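Local coordinates for protein lovastatin nonaketide synthase, polyketide synthase component (Aspergillus terreus, PDB 7CPX) that builds the dihydromonacolin L backbone of lovastatin from malonyl-CoA as a homodimeric, multidomain, iterative polyketide synthase that works with the partner enzyme LovC, at residues A[39-44]-A[229-234]; A[70-75]-A[244-249]; A[130-135]-A[176-181]; A[240-245]-A[367-372]; A[316-321]-A[360-365]. The protein carries 2 engineered substitutions. All coordinates share one frame; numbering follows the deposited sequence.

Interaction 1: A[39-44]-A[229-234]; sequences DVQSRI and SGRSRM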
# COMPACT_ATOMS: atom_id res chain seq x y z
N ASP A 39 39.46 -11.43 -12.14
CA ASP A 39 38.29 -10.55 -12.20
C ASP A 39 37.28 -11.04 -11.16
O ASP A 39 36.27 -11.67 -11.46
CB ASP A 39 37.69 -10.54 -13.60
CG ASP A 39 36.63 -9.47 -13.77
OD1 ASP A 39 36.46 -8.65 -12.83
OD2 ASP A 39 35.98 -9.44 -14.83
N VAL A 40 37.58 -10.72 -9.90
CA VAL A 40 36.76 -11.19 -8.79
C VAL A 40 35.40 -10.51 -8.80
O VAL A 40 34.38 -11.13 -8.48
CB VAL A 40 37.49 -10.95 -7.46
CG1 VAL A 40 36.55 -11.19 -6.30
CG2 VAL A 40 38.70 -11.86 -7.35
N GLN A 41 35.36 -9.23 -9.16
CA GLN A 41 34.12 -8.46 -9.06
C GLN A 41 33.02 -9.11 -9.90
O GLN A 41 33.27 -9.67 -10.97
CB GLN A 41 34.34 -7.02 -9.51
CG GLN A 41 34.53 -6.86 -11.01
CD GLN A 41 33.23 -6.53 -11.72
OE1 GLN A 41 32.64 -7.37 -12.39
NE2 GLN A 41 32.78 -5.29 -11.57
N SER A 42 31.79 -9.01 -9.40
CA SER A 42 30.65 -9.61 -10.06
C SER A 42 29.40 -8.81 -9.71
O SER A 42 29.39 -8.01 -8.77
CB SER A 42 30.47 -11.07 -9.66
OG SER A 42 30.27 -11.20 -8.26
N ARG A 43 28.35 -9.03 -10.49
CA ARG A 43 27.07 -8.39 -10.22
C ARG A 43 26.60 -8.77 -8.82
O ARG A 43 26.77 -9.91 -8.37
CB ARG A 43 26.04 -8.82 -11.26
CG ARG A 43 24.86 -7.87 -11.41
CD ARG A 43 25.18 -6.75 -12.38
NE ARG A 43 23.99 -5.97 -12.72
CZ ARG A 43 23.96 -5.02 -13.65
NH1 ARG A 43 25.03 -4.71 -14.35
NH2 ARG A 43 22.82 -4.38 -13.88
N ILE A 44 26.01 -7.80 -8.12
CA ILE A 44 25.52 -8.03 -6.77
C ILE A 44 24.58 -9.22 -6.80
O ILE A 44 23.50 -9.14 -7.40
CB ILE A 44 24.81 -6.79 -6.20
CG1 ILE A 44 25.68 -5.53 -6.36
CG2 ILE A 44 24.47 -7.01 -4.74
CD1 ILE A 44 27.05 -5.65 -5.75
N SER A 229 31.53 1.66 -13.53
CA SER A 229 32.12 0.50 -14.20
C SER A 229 32.22 -0.70 -13.26
O SER A 229 32.37 -1.83 -13.74
CB SER A 229 33.51 0.85 -14.74
OG SER A 229 34.36 1.30 -13.70
N GLY A 230 32.15 -0.48 -11.95
CA GLY A 230 32.18 -1.56 -11.00
C GLY A 230 33.56 -2.01 -10.57
O GLY A 230 33.70 -3.10 -10.03
N ARG A 231 34.59 -1.19 -10.81
CA ARG A 231 35.95 -1.55 -10.44
C ARG A 231 36.70 -0.30 -10.00
O ARG A 231 36.56 0.77 -10.59
CB ARG A 231 36.68 -2.21 -11.61
CG ARG A 231 36.07 -3.54 -12.02
CD ARG A 231 36.81 -4.17 -13.18
NE ARG A 231 36.20 -5.43 -13.58
CZ ARG A 231 35.14 -5.53 -14.37
NH1 ARG A 231 34.53 -4.46 -14.86
NH2 ARG A 231 34.66 -6.74 -14.68
N SER A 232 37.50 -0.45 -8.94
CA SER A 232 38.30 0.65 -8.40
C SER A 232 39.57 0.76 -9.23
O SER A 232 40.62 0.22 -8.88
CB SER A 232 38.62 0.41 -6.93
OG SER A 232 37.43 0.27 -6.17
N ARG A 233 39.48 1.48 -10.34
CA ARG A 233 40.61 1.66 -11.25
C ARG A 233 41.58 2.66 -10.61
O ARG A 233 41.50 3.86 -10.84
CB ARG A 233 40.14 2.12 -12.62
CG ARG A 233 39.25 1.12 -13.33
CD ARG A 233 38.97 1.55 -14.76
NE ARG A 233 39.11 0.45 -15.69
CZ ARG A 233 38.15 -0.43 -15.98
NH1 ARG A 233 36.96 -0.35 -15.41
NH2 ARG A 233 38.40 -1.40 -16.85
N MET A 234 42.50 2.14 -9.81
CA MET A 234 43.45 2.98 -9.10
C MET A 234 44.31 3.76 -10.09
O MET A 234 44.95 3.17 -10.97
CB MET A 234 44.33 2.13 -8.19
CG MET A 234 45.51 2.85 -7.59
SD MET A 234 46.54 1.76 -6.59
CE MET A 234 47.96 2.80 -6.32

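Interaction 2: A[70-75]-A[244-249]; sequences AYVLQD and RGEAVC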
# COMPACT_ATOMS: atom_id res chain seq x y z
N ALA A 70 30.31 -5.40 -7.47
CA ALA A 70 31.07 -5.33 -6.24
C ALA A 70 31.92 -6.58 -6.13
O ALA A 70 31.60 -7.62 -6.71
CB ALA A 70 30.17 -5.18 -5.02
N TYR A 71 33.00 -6.47 -5.36
CA TYR A 71 33.86 -7.61 -5.06
C TYR A 71 33.24 -8.34 -3.87
O TYR A 71 33.64 -8.18 -2.71
CB TYR A 71 35.28 -7.14 -4.78
CG TYR A 71 35.96 -6.49 -5.97
CD1 TYR A 71 35.55 -5.25 -6.42
CD2 TYR A 71 37.01 -7.11 -6.62
CE1 TYR A 71 36.17 -4.64 -7.50
CE2 TYR A 71 37.64 -6.52 -7.70
CZ TYR A 71 37.22 -5.28 -8.13
OH TYR A 71 37.84 -4.69 -9.21
N VAL A 72 32.24 -9.14 -4.17
CA VAL A 72 31.39 -9.78 -3.17
C VAL A 72 31.98 -11.12 -2.76
O VAL A 72 32.62 -11.81 -3.56
CB VAL A 72 29.95 -9.94 -3.71
CG1 VAL A 72 29.05 -10.55 -2.66
CG2 VAL A 72 29.40 -8.61 -4.18
N LEU A 73 31.78 -11.48 -1.50
CA LEU A 73 32.19 -12.79 -1.02
C LEU A 73 31.33 -13.87 -1.66
O LEU A 73 30.12 -13.71 -1.84
CB LEU A 73 32.07 -12.87 0.50
CG LEU A 73 32.91 -11.86 1.29
CD1 LEU A 73 32.65 -12.01 2.78
CD2 LEU A 73 34.38 -12.03 0.99
N GLN A 74 31.96 -15.00 -2.00
CA GLN A 74 31.27 -16.13 -2.59
C GLN A 74 30.77 -17.12 -1.54
O GLN A 74 30.59 -18.30 -1.85
CB GLN A 74 32.20 -16.84 -3.58
CG GLN A 74 32.49 -16.04 -4.84
CD GLN A 74 33.34 -14.82 -4.57
OE1 GLN A 74 33.99 -14.71 -3.54
NE2 GLN A 74 33.33 -13.87 -5.51
N ASP A 75 30.55 -16.66 -0.31
CA ASP A 75 30.09 -17.50 0.78
C ASP A 75 28.75 -16.99 1.29
O ASP A 75 28.45 -15.79 1.21
CB ASP A 75 31.11 -17.51 1.93
CG ASP A 75 30.72 -18.47 3.04
OD1 ASP A 75 29.70 -19.18 2.89
OD2 ASP A 75 31.43 -18.52 4.06
N ARG A 244 32.67 -1.09 -4.39
CA ARG A 244 32.51 -1.66 -3.06
C ARG A 244 32.93 -3.12 -3.06
O ARG A 244 32.71 -3.84 -4.03
CB ARG A 244 31.06 -1.52 -2.59
CG ARG A 244 30.66 -0.11 -2.20
CD ARG A 244 29.21 -0.05 -1.75
NE ARG A 244 28.89 -1.15 -0.85
CZ ARG A 244 29.31 -1.23 0.40
NH1 ARG A 244 30.07 -0.30 0.94
NH2 ARG A 244 28.96 -2.29 1.13
N GLY A 245 33.54 -3.55 -1.97
CA GLY A 245 33.96 -4.93 -1.82
C GLY A 245 33.59 -5.47 -0.46
O GLY A 245 33.65 -4.75 0.54
N GLU A 246 33.20 -6.74 -0.43
CA GLU A 246 32.89 -7.42 0.81
C GLU A 246 34.15 -8.08 1.34
O GLU A 246 34.73 -8.95 0.67
CB GLU A 246 31.80 -8.47 0.61
CG GLU A 246 30.43 -7.91 0.36
CD GLU A 246 29.36 -8.95 0.56
OE1 GLU A 246 29.67 -10.16 0.45
OE2 GLU A 246 28.20 -8.58 0.86
N ALA A 247 34.57 -7.69 2.54
CA ALA A 247 35.75 -8.29 3.14
C ALA A 247 35.65 -8.18 4.65
O ALA A 247 35.21 -7.16 5.19
CB ALA A 247 37.04 -7.62 2.64
N VAL A 248 36.05 -9.25 5.33
CA VAL A 248 36.16 -9.28 6.78
C VAL A 248 37.56 -9.78 7.10
O VAL A 248 37.89 -10.94 6.82
CB VAL A 248 35.09 -10.17 7.42
CG1 VAL A 248 35.23 -10.13 8.93
CG2 VAL A 248 33.71 -9.72 6.99
N CYS A 249 38.37 -8.93 7.70
CA CYS A 249 39.76 -9.25 8.01
C CYS A 249 39.96 -9.18 9.52
O CYS A 249 39.31 -8.39 10.20
CB CYS A 249 40.72 -8.28 7.32
SG CYS A 249 42.47 -8.68 7.56

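Interaction 3: A[130-135]-A[176-181]; sequences GVMTHD and TIDTAC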
# COMPACT_ATOMS: atom_id res chain seq x y z
N GLY A 130 37.13 -2.10 12.69
CA GLY A 130 36.74 -1.03 11.79
C GLY A 130 35.57 -1.43 10.93
O GLY A 130 35.69 -2.29 10.04
N VAL A 131 34.41 -0.82 11.18
CA VAL A 131 33.20 -1.09 10.42
C VAL A 131 32.59 0.24 10.01
O VAL A 131 32.49 1.17 10.83
CB VAL A 131 32.19 -1.92 11.24
CG1 VAL A 131 32.82 -3.22 11.68
CG2 VAL A 131 31.71 -1.14 12.43
N MET A 132 32.20 0.34 8.75
CA MET A 132 31.62 1.55 8.19
C MET A 132 30.28 1.34 7.53
O MET A 132 29.50 2.29 7.43
CB MET A 132 32.59 2.16 7.16
CG MET A 132 32.09 3.40 6.44
SD MET A 132 32.92 3.62 4.86
CE MET A 132 31.53 3.50 3.74
N THR A 133 29.96 0.12 7.10
CA THR A 133 28.90 -0.11 6.14
C THR A 133 27.88 -1.12 6.66
O THR A 133 27.58 -2.11 5.98
CB THR A 133 29.47 -0.58 4.80
OG1 THR A 133 30.79 -0.04 4.63
CG2 THR A 133 28.59 -0.12 3.67
N HIS A 134 27.35 -0.87 7.85
CA HIS A 134 26.47 -1.69 8.67
C HIS A 134 25.11 -1.81 8.00
O HIS A 134 24.11 -1.27 8.49
CB HIS A 134 26.32 -1.08 10.07
CG HIS A 134 25.85 0.34 10.07
ND1 HIS A 134 24.62 0.72 9.59
CD2 HIS A 134 26.45 1.49 10.48
CE1 HIS A 134 24.47 2.02 9.70
NE2 HIS A 134 25.58 2.52 10.24
N ASP A 135 25.07 -2.51 6.86
CA ASP A 135 23.81 -2.75 6.19
C ASP A 135 22.83 -3.46 7.11
O ASP A 135 21.66 -3.08 7.20
CB ASP A 135 24.05 -3.57 4.92
CG ASP A 135 24.87 -2.83 3.89
OD1 ASP A 135 25.26 -1.67 4.17
OD2 ASP A 135 25.12 -3.39 2.81
N THR A 176 35.02 -0.48 18.52
CA THR A 176 34.57 -0.66 17.14
C THR A 176 34.74 0.68 16.45
O THR A 176 33.93 1.60 16.64
CB THR A 176 33.13 -1.14 17.07
OG1 THR A 176 33.00 -2.40 17.74
CG2 THR A 176 32.71 -1.28 15.62
N ILE A 177 35.77 0.80 15.65
CA ILE A 177 36.15 2.06 15.03
C ILE A 177 35.34 2.27 13.77
O ILE A 177 34.90 1.31 13.12
CB ILE A 177 37.66 2.08 14.73
CG1 ILE A 177 38.46 1.71 15.99
CG2 ILE A 177 38.08 3.44 14.22
CD1 ILE A 177 38.16 2.58 17.18
N ASP A 178 35.14 3.53 13.41
CA ASP A 178 34.52 3.90 12.14
C ASP A 178 35.14 5.22 11.70
O ASP A 178 34.70 6.29 12.15
CB ASP A 178 33.01 4.00 12.26
CG ASP A 178 32.31 4.01 10.92
OD1 ASP A 178 33.01 4.17 9.89
OD2 ASP A 178 31.07 3.85 10.88
N THR A 179 36.15 5.15 10.85
CA THR A 179 36.74 6.31 10.21
C THR A 179 36.57 6.21 8.70
O THR A 179 37.42 6.63 7.92
CB THR A 179 38.22 6.46 10.57
OG1 THR A 179 38.97 5.40 9.96
CG2 THR A 179 38.40 6.41 12.06
N ALA A 180 35.45 5.62 8.29
CA ALA A 180 35.13 5.40 6.87
C ALA A 180 36.16 4.40 6.34
O ALA A 180 36.47 3.41 7.02
CB ALA A 180 35.07 6.72 6.14
N CYS A 181 36.70 4.61 5.14
CA CYS A 181 37.54 3.60 4.50
C CYS A 181 38.77 3.28 5.34
O CYS A 181 39.32 2.18 5.24
CB CYS A 181 37.95 4.08 3.11
SG CYS A 181 36.68 5.02 2.24

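Interaction 4: A[240-245]-A[367-372]; sequences DGYARG and HTEGTA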
# COMPACT_ATOMS: atom_id res chain seq x y z
N ASP A 240 36.57 6.39 -12.07
CA ASP A 240 35.23 6.95 -11.99
C ASP A 240 34.56 6.65 -10.66
O ASP A 240 33.33 6.67 -10.57
CB ASP A 240 34.36 6.42 -13.14
CG ASP A 240 34.36 4.91 -13.21
OD1 ASP A 240 35.04 4.27 -12.38
OD2 ASP A 240 33.67 4.36 -14.09
N GLY A 241 35.34 6.37 -9.62
CA GLY A 241 34.85 6.03 -8.31
C GLY A 241 35.56 4.81 -7.78
O GLY A 241 36.62 4.41 -8.27
N TYR A 242 34.96 4.19 -6.76
CA TYR A 242 35.50 2.97 -6.16
C TYR A 242 34.42 1.90 -6.12
O TYR A 242 33.25 2.19 -5.85
CB TYR A 242 36.04 3.23 -4.75
CG TYR A 242 35.00 3.60 -3.72
CD1 TYR A 242 34.24 2.62 -3.09
CD2 TYR A 242 34.80 4.92 -3.35
CE1 TYR A 242 33.30 2.95 -2.15
CE2 TYR A 242 33.87 5.26 -2.40
CZ TYR A 242 33.12 4.27 -1.80
OH TYR A 242 32.18 4.60 -0.85
N ALA A 243 34.82 0.67 -6.40
CA ALA A 243 33.91 -0.47 -6.37
C ALA A 243 33.86 -1.03 -4.96
O ALA A 243 34.90 -1.41 -4.40
CB ALA A 243 34.36 -1.53 -7.37
N ARG A 244 32.67 -1.09 -4.39
CA ARG A 244 32.51 -1.66 -3.06
C ARG A 244 32.93 -3.12 -3.06
O ARG A 244 32.71 -3.84 -4.03
CB ARG A 244 31.06 -1.52 -2.59
CG ARG A 244 30.66 -0.11 -2.20
CD ARG A 244 29.21 -0.05 -1.75
NE ARG A 244 28.89 -1.15 -0.85
CZ ARG A 244 29.31 -1.23 0.40
NH1 ARG A 244 30.07 -0.30 0.94
NH2 ARG A 244 28.96 -2.29 1.13
N GLY A 245 33.54 -3.55 -1.97
CA GLY A 245 33.96 -4.93 -1.82
C GLY A 245 33.59 -5.47 -0.46
O GLY A 245 33.65 -4.75 0.54
N HIS A 367 37.21 -1.95 -3.10
CA HIS A 367 37.23 -1.01 -1.98
C HIS A 367 36.32 -1.55 -0.90
O HIS A 367 35.10 -1.39 -0.96
CB HIS A 367 36.80 0.38 -2.44
CG HIS A 367 36.85 1.40 -1.35
ND1 HIS A 367 37.91 2.27 -1.20
CD2 HIS A 367 35.98 1.68 -0.35
CE1 HIS A 367 37.68 3.05 -0.16
NE2 HIS A 367 36.53 2.72 0.38
N THR A 368 36.91 -2.19 0.12
CA THR A 368 36.15 -2.83 1.18
C THR A 368 35.91 -1.90 2.36
O THR A 368 35.76 -2.36 3.50
CB THR A 368 36.87 -4.10 1.64
OG1 THR A 368 38.14 -3.77 2.18
CG2 THR A 368 37.06 -5.05 0.47
N GLU A 369 35.88 -0.59 2.11
CA GLU A 369 35.45 0.39 3.09
C GLU A 369 36.10 0.18 4.46
O GLU A 369 37.30 0.42 4.62
CB GLU A 369 33.92 0.36 3.23
CG GLU A 369 33.17 0.58 1.93
CD GLU A 369 33.22 2.01 1.45
OE1 GLU A 369 34.06 2.78 1.95
OE2 GLU A 369 32.41 2.37 0.57
N GLY A 370 35.32 -0.28 5.44
CA GLY A 370 35.83 -0.34 6.80
C GLY A 370 37.09 -1.17 6.93
O GLY A 370 38.06 -0.75 7.56
N THR A 371 37.09 -2.36 6.33
CA THR A 371 38.25 -3.24 6.38
C THR A 371 39.28 -2.90 5.31
O THR A 371 40.35 -3.52 5.29
CB THR A 371 37.81 -4.70 6.21
OG1 THR A 371 38.85 -5.56 6.67
CG2 THR A 371 37.52 -4.99 4.77
N ALA A 372 38.99 -1.93 4.45
CA ALA A 372 39.89 -1.63 3.34
C ALA A 372 41.31 -1.44 3.83
O ALA A 372 42.25 -2.07 3.31
CB ALA A 372 39.40 -0.38 2.61

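Interaction 5: A[316-321]-A[360-365]; sequences FFEAHG and SAKTVV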
# COMPACT_ATOMS: atom_id res chain seq x y z
N PHE A 316 57.48 -0.70 -1.33
CA PHE A 316 56.11 -0.88 -1.77
C PHE A 316 55.21 0.02 -0.94
O PHE A 316 55.51 0.32 0.22
CB PHE A 316 55.67 -2.34 -1.64
CG PHE A 316 54.23 -2.58 -2.01
CD1 PHE A 316 53.77 -2.29 -3.28
CD2 PHE A 316 53.35 -3.11 -1.08
CE1 PHE A 316 52.45 -2.51 -3.62
CE2 PHE A 316 52.03 -3.34 -1.42
CZ PHE A 316 51.58 -3.04 -2.68
N PHE A 317 54.12 0.47 -1.54
CA PHE A 317 53.20 1.40 -0.89
C PHE A 317 51.77 0.98 -1.24
O PHE A 317 51.29 1.28 -2.33
CB PHE A 317 53.47 2.83 -1.31
CG PHE A 317 52.79 3.86 -0.46
CD1 PHE A 317 51.45 4.15 -0.63
CD2 PHE A 317 53.49 4.53 0.52
CE1 PHE A 317 50.82 5.09 0.16
CE2 PHE A 317 52.87 5.47 1.32
CZ PHE A 317 51.54 5.75 1.13
N GLU A 318 51.11 0.29 -0.31
CA GLU A 318 49.72 -0.05 -0.52
C GLU A 318 48.88 1.21 -0.40
O GLU A 318 48.48 1.60 0.70
CB GLU A 318 49.25 -1.12 0.47
CG GLU A 318 48.07 -1.94 -0.02
CD GLU A 318 46.77 -1.16 -0.04
OE1 GLU A 318 46.66 -0.16 0.68
OE2 GLU A 318 45.85 -1.57 -0.78
N ALA A 319 48.65 1.87 -1.53
CA ALA A 319 47.92 3.12 -1.54
C ALA A 319 46.44 2.89 -1.32
O ALA A 319 45.90 1.80 -1.54
CB ALA A 319 48.15 3.85 -2.87
N HIS A 320 45.77 3.94 -0.85
CA HIS A 320 44.31 3.92 -0.78
C HIS A 320 43.73 3.51 -2.13
O HIS A 320 42.87 2.63 -2.19
CB HIS A 320 43.80 5.29 -0.36
CG HIS A 320 42.37 5.29 0.10
ND1 HIS A 320 41.80 4.21 0.73
CD2 HIS A 320 41.41 6.24 0.03
CE1 HIS A 320 40.54 4.50 1.02
NE2 HIS A 320 40.28 5.72 0.61
N GLY A 321 44.20 4.13 -3.21
CA GLY A 321 43.90 3.69 -4.56
C GLY A 321 42.47 3.25 -4.77
O GLY A 321 42.22 2.09 -5.12
N SER A 360 47.24 -0.75 -4.74
CA SER A 360 46.13 -0.85 -3.81
C SER A 360 45.45 -2.21 -3.98
O SER A 360 45.12 -2.61 -5.10
CB SER A 360 45.12 0.27 -4.03
OG SER A 360 44.04 0.17 -3.12
N ALA A 361 45.25 -2.90 -2.86
CA ALA A 361 44.54 -4.17 -2.89
C ALA A 361 43.12 -4.01 -3.42
O ALA A 361 42.54 -4.98 -3.92
CB ALA A 361 44.50 -4.79 -1.50
N LYS A 362 42.56 -2.81 -3.32
CA LYS A 362 41.19 -2.57 -3.73
C LYS A 362 41.00 -2.71 -5.23
O LYS A 362 39.85 -2.78 -5.69
CB LYS A 362 40.76 -1.18 -3.27
CG LYS A 362 40.96 -0.96 -1.77
CD LYS A 362 40.84 0.50 -1.38
CE LYS A 362 41.72 0.81 -0.19
NZ LYS A 362 43.18 0.71 -0.50
N THR A 363 42.08 -2.76 -6.01
CA THR A 363 41.96 -3.07 -7.42
C THR A 363 41.64 -4.55 -7.63
O THR A 363 41.09 -4.92 -8.67
CB THR A 363 43.25 -2.71 -8.16
OG1 THR A 363 44.34 -3.46 -7.62
CG2 THR A 363 43.54 -1.23 -8.02
N VAL A 364 41.99 -5.39 -6.67
CA VAL A 364 41.82 -6.83 -6.78
C VAL A 364 40.63 -7.32 -5.98
O VAL A 364 39.80 -8.08 -6.49
CB VAL A 364 43.12 -7.56 -6.34
CG1 VAL A 364 42.96 -9.06 -6.49
CG2 VAL A 364 44.30 -7.06 -7.15
N VAL A 365 40.53 -6.91 -4.72
CA VAL A 365 39.44 -7.32 -3.85
C VAL A 365 38.40 -6.22 -3.67
O VAL A 365 37.44 -6.39 -2.91
CB VAL A 365 39.97 -7.79 -2.48
CG1 VAL A 365 40.96 -8.92 -2.65
CG2 VAL A 365 40.59 -6.62 -1.73

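Interaction 1: A[39-44]-A[229-234]
Arg231 reaches across to Asp39 and Gln41, joining two loop regions of the thiolase-fold ketosynthase: the run into the short strand 42-43 and the loop between helix 214-222 and strand 247-255. From CB, the Arg231 side chain runs extended from CG to NE, which carries its guanidinium to Asp39 and Gln41. Its CG lies beside CG of Gln41, 3.8 Å away, and CD passes the same methylene more loosely. NE comes to 3.3 Å from Asp39 OD1, a weak bond, while CZ sits 3.4 Å from Gln41 CD. At the tip, NH2 gives the salt bridge, 3.0 Å to Asp39 OD2 on its syn lone pair, so the aspartate holds the edge of the guanidinium, its carboxylate turned 44° from that plane. The Gln41 amide, by contrast, stacks over one guanidinium face, the two planes only 19° apart. Gln41 OE1 lies near NH2 of Arg231, but the angle is too poor for a bond. The packing continues on Tyr71, which touches both Gln41 and Arg231. The other end of the Gln41 amide is used within its own plane: NE2 donates to Gly230 O at 2.8 Å, approaching from 50° above the carbonyl plane.

Interaction 2: A[70-75]-A[244-249]
Tyr71 and Gly245 form a single backbone bridge, a buried contact between the loop after strand 69-70 and the residues leading into strand 247-255. Their CA atoms are 4.2 Å apart, and the flanking pairs Ala70 with Arg244 and Val72 with Glu246 show that both chains run in the same direction. Two backbone bonds support the bridge: Tyr71 N to Arg244 O at 3.0 Å, and Glu246 N to Tyr71 O at 2.7 Å. The Tyr71 ring presents its edge to Arg244 O.

Further on, the Glu246 side chain takes over. Its CG is anti to the carbonyl carbon (chi1 -71°), and beyond CG the chain is extended, lying beside Val72 and pointing the same way. OE1 receives Leu73 N at 3.2 Å, on its anti side and 25° out of the carboxylate plane. OE2 has other partners, a salt bridge with Arg48 and the backbone N of Ile211, so several donors satisfy this buried carboxylate and would be expected to favour its charged form.

In the thiolase-type ketosynthase fold, strand 247-255 is an inner strand of the N-terminal half's mixed sheet, and the bridge ties the 70-75 loop to its entry. Leu73 crosses the glutamate at a slant, with its CG 3.6 Å from Glu246 CB. Beyond the pair, the same leucine meets Leu101 on helix 97-113.

Interaction 3: A[130-135]-A[176-181]
Gly130 and Ile177 pair in parallel, CA to CA 4.5 Å, where strands 126-131 and 174-177 run side by side in the N-terminal half's sheet of the thiolase-fold ketosynthase; strand 174-177 is outermost within this chain, next to the second subunit. Val131 N donates to Ile177 O at 2.9 Å, and the CA of Gly130 adds a CH...O contact to that oxygen.

Among the side chains, CG2 of Val131 meets CG2 of Thr176, methyl to methyl, while the hydroxyl of Thr176 is bonded to Ser161. Further along, Met132 has CG anti to its backbone N (chi1 177°), which puts that carbon 3.7 Å from Asp178 OD1; beyond the strands, SD then reaches Ala180, 4.0 Å from its CB. The contact thereby backs residues 179-181, leading from strand 174-177 to Cys181, the predicted nucleophile of the ketosynthase, ahead of helix 183-196. The dimer interface is close by: Ile177 touches Ile177 of the second subunit, and His134 stacks on His134 of that subunit. Within its own segment Asp178 closes an Asx turn, its OD1 accepting Ala180 N at 3.3 Å, nearly in line with the C-O bond.

Interaction 4: A[240-245]-A[367-372]
Glu369 OE2 is gripped by Tyr242 and, more distantly, by Arg244, beside the predicted active-site His367 of the thiolase-fold ketosynthase. The hydroxyl of Tyr242 donates to OE2 at 2.7 Å on its syn lone pair, with the tyrosine ring and the carboxylate turned 89° to each other. NH1 of Arg244 adds a long, weak salt bridge, 3.6 Å to the same oxygen. Glu369 is bent at chi2 (-73°), which turns its CD toward the tyrosine. The other oxygen, OE1, lies near His367 NE2, a weak and doubtful bond.

Tyr242 also covers one face of the His367 imidazole. The ring centroids are 4.0 Å apart and the planes differ by 36°, an oblique pairing, with Tyr242 CD1 3.4 Å from His367 CG. Thus the phenol lies against the histidine ring while its hydroxyl reaches past it to the glutamate.

The backbones of the two segments form a single bridge of Arg244 with His367. His367 N donates to Ala243 O at 2.7 Å, and Gly245 N returns a bond to His367 O at 2.8 Å. The loop before strand 247-255 is thereby joined to the approach to helix 369-386, just where the histidine sits. One step on, CA of Thr368 makes a CH...O contact of 3.2 Å with Gly245 O.

Interaction 5: A[316-321]-A[360-365]
Lys362 and Glu318 cross at about a right angle, each bringing its charged end to the backbone of the facing segment. Lys362 bends at chi3 and chi4, and the last turn (chi4 67°) places NZ 2.6 Å from His320 O, tilted 33° from that carbonyl plane. NZ also donates to Ser360 OG at 2.8 Å and forms a long salt bridge with Glu318 OE2 at 3.5 Å, so it meets several oxygens. The glutamate bends at chi2 (-71°), which turns its CD toward residues 360-361, where OE2 accepts Ala361 N through its anti lone pair. A single carboxylate oxygen thus meets both a backbone N-H and the lysine.

His320, a predicted active-site residue of the ketosynthase, presents its ring obliquely to the lysine, with ND1 3.5 Å from Lys362 CE. Lys362, bonded to the carbonyl of His320, thus probably acts as a second-shell residue for the backbone from which that imidazole extends. Across the turn, Ser360 O receives both Thr363 N and Thr363 OG1, the hydroxyl at 2.8 Å.

In the thiolase fold, strand 316-318 lies between strands 428-435 and 356-358 of the C-terminal half's sheet. Helix 327-339 packs on Phe317, Ala319 and His320, whereas residues 360-365 lead on toward helix 369-386.

In the fold
All five contacts lie in the ketosynthase, their centres 10 to 21 Å apart. Interactions 2 and 3 reach the sheet of the thiolase fold's N-terminal half, interaction 5 that of its C-terminal half; interaction 4 shares Arg244 and Gly245 with interaction 2 and connects this region to helix 369-386. Along the chain, interaction 3 is nested inside the loops closed by interactions 1 and 2, and interaction 5 inside that of interaction 4. The predicted catalytic residues come from three of them: Cys181 from interaction 3, His367 from interaction 4 and His320 from interaction 5, with side chains about 3 Å apart. Distant segments thus converge on what is probably one condensation site, while interaction 1 touches interactions 4 and 5 through residues 229-234 and interaction 2 through both segments.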